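Local coordinates for inner kinetochore subunit cnp3 (PDB 6O2D), which helps form the inner kinetochore on centromeric DNA, the platform for outer kinetochore assembly in chromosome segregation, and dimerises through its cupin domain, at the interface of chains A and B. Coordinates in Å, arbitrary orientation; residue numbers count along the deposited sequence, not the author numbering. Chains: chain A/B, Inner kinetochore subunit cnp3.

The interface of chains A and B. Residues chain A 90, 92, 94, 114, 136; chain B 92, 94, 136, 138.
B:Tyr136 reaches past the two-fold axis of the CENP-C cupin dimer onto chain A, lays one ring face against A:Cys92 and A:Val114 and turns its hydroxyl edge to A:Ser90. The contact joins strands 87-95 and 113-117 of chain A to strand 133-140 of chain B. The phenol oxygen OH hydrogen-bonds the hydroxyl OG of A:Ser90 at 2.5 Å; either hydroxyl could be the donor. That OG sits at the edge of the ring and in its plane, where a phenol makes its usual hydrogen bonds, and a small serine brings a hydroxyl there without crowding the ring. With CG anti to the backbone N (chi1 172°), the ring extends over strand 87-95 of the other chain. Above its face, towards the CD2 margin, stands A:Cys92 CB, 3.7 Å from CD2; over the CD1 side of that same face A:Val114, running obliquely to the ring, sets CG1 3.7 Å from CD1. The branched valine thus offers a methyl to the aromatic carbons, and the slim cysteine leaves room for the ring against this face. Were B:Tyr136 replaced by alanine, the A:Ser90 hydroxyl would probably lose this partner and a gap would open under A:Cys92 and A:Val114.

Nearer the axis the thiols turn towards leucines. The A:Cys92 sulfur SG, anti to its own N (chi1 -177°), lies 3.6 Å from the B:Leu94 methyl CD2, and in the twin contact B:Cys92 SG is 3.8 Å from A:Leu94 CD2. Further along the axis the two leucines cross at about a right angle, their CD2 methyls 3.8 Å apart. Leucine suits this place because one branch can serve both the facing thiol and the symmetry-related leucine. A:Tyr136 lays CD2 3.9 Å from B:Cys92 CB, repeating the tyrosine-cysteine pairing.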
loop_
_atom_site.group_PDB
_atom_site.type_symbol
_atom_site.label_atom_id
_atom_site.label_comp_id
_atom_site.label_asym_id
_atom_site.label_seq_id
_atom_site.Cartn_x
_atom_site.Cartn_y
_atom_site.Cartn_z
ATOM N N SER A 90 5.016 -3.315 0.687
ATOM C CA SER A 90 5.295 -2.040 0.051
ATOM C C SER A 90 5.372 -0.994 1.146
ATOM O O SER A 90 4.686 -1.107 2.166
ATOM C CB SER A 90 4.233 -1.676 -0.991
ATOM O OG SER A 90 3.213 -0.861 -0.436
ATOM N N CYS A 92 5.785 3.349 1.796
ATOM C CA CYS A 92 5.767 4.724 1.326
ATOM C C CYS A 92 6.361 5.601 2.425
ATOM O O CYS A 92 5.926 5.509 3.577
ATOM C CB CYS A 92 4.313 5.119 1.018
ATOM S SG CYS A 92 4.110 6.744 0.350
ATOM N N LEU A 94 6.982 8.803 4.442
ATOM C CA LEU A 94 6.390 10.104 4.720
ATOM C C LEU A 94 7.393 11.077 5.319
ATOM O O LEU A 94 7.233 12.299 5.181
ATOM C CB LEU A 94 5.199 9.956 5.662
ATOM C CG LEU A 94 4.240 8.823 5.292
ATOM C CD1 LEU A 94 3.055 8.846 6.231
ATOM C CD2 LEU A 94 3.777 8.912 3.834
ATOM N N VAL A 114 9.053 5.240 -2.615
ATOM C CA VAL A 114 8.336 4.014 -2.306
ATOM C C VAL A 114 9.199 2.840 -2.736
ATOM O O VAL A 114 9.908 2.912 -3.746
ATOM C CB VAL A 114 6.945 3.960 -2.981
ATOM C CG1 VAL A 114 6.065 5.113 -2.480
ATOM C CG2 VAL A 114 7.073 3.975 -4.506
ATOM N N TYR A 136 4.203 4.461 5.743
ATOM C CA TYR A 136 2.939 3.792 5.515
ATOM C C TYR A 136 3.285 2.489 4.821
ATOM O O TYR A 136 3.947 2.502 3.777
ATOM C CB TYR A 136 1.995 4.632 4.655
ATOM C CG TYR A 136 0.777 3.867 4.214
ATOM C CD1 TYR A 136 -0.196 3.490 5.130
ATOM C CD2 TYR A 136 0.606 3.503 2.886
ATOM C CE1 TYR A 136 -1.315 2.780 4.730
ATOM C CE2 TYR A 136 -0.512 2.792 2.475
ATOM C CZ TYR A 136 -1.465 2.434 3.403
ATOM O OH TYR A 136 -2.569 1.720 3.003
ATOM N N CYS B 92 -2.648 6.793 0.107
ATOM C CA CYS B 92 -1.901 7.612 1.053
ATOM C C CYS B 92 -1.615 8.958 0.407
ATOM O O CYS B 92 -1.042 9.021 -0.688
ATOM C CB CYS B 92 -0.599 6.931 1.484
ATOM S SG CYS B 92 0.330 7.916 2.707
ATOM N N LEU B 94 0.220 12.208 -0.118
ATOM C CA LEU B 94 1.547 12.757 0.100
ATOM C C LEU B 94 1.563 14.273 0.084
ATOM O O LEU B 94 2.413 14.871 0.750
ATOM C CB LEU B 94 2.512 12.220 -0.958
ATOM C CG LEU B 94 2.652 10.697 -1.044
ATOM C CD1 LEU B 94 3.857 10.345 -1.879
ATOM C CD2 LEU B 94 2.754 10.060 0.338
ATOM N N TYR B 136 -0.162 7.947 -3.256
ATOM C CA TYR B 136 0.334 6.585 -3.391
ATOM C C TYR B 136 -0.832 5.617 -3.223
ATOM O O TYR B 136 -1.480 5.609 -2.171
ATOM C CB TYR B 136 1.420 6.310 -2.349
ATOM C CG TYR B 136 1.853 4.872 -2.308
ATOM C CD1 TYR B 136 2.534 4.310 -3.379
ATOM C CD2 TYR B 136 1.579 4.070 -1.211
ATOM C CE1 TYR B 136 2.939 3.002 -3.356
ATOM C CE2 TYR B 136 1.983 2.747 -1.183
ATOM C CZ TYR B 136 2.660 2.224 -2.260
ATOM O OH TYR B 136 3.062 0.913 -2.255
ATOM N N THR B 138 -2.545 1.578 -3.579
ATOM C CA THR B 138 -2.404 0.137 -3.707
ATOM C C THR B 138 -3.800 -0.437 -3.874
ATOM O O THR B 138 -4.750 0.048 -3.254
ATOM C CB THR B 138 -1.704 -0.493 -2.485
ATOM O OG1 THR B 138 -2.595 -0.502 -1.369
ATOM C CG2 THR B 138 -0.450 0.301 -2.095
#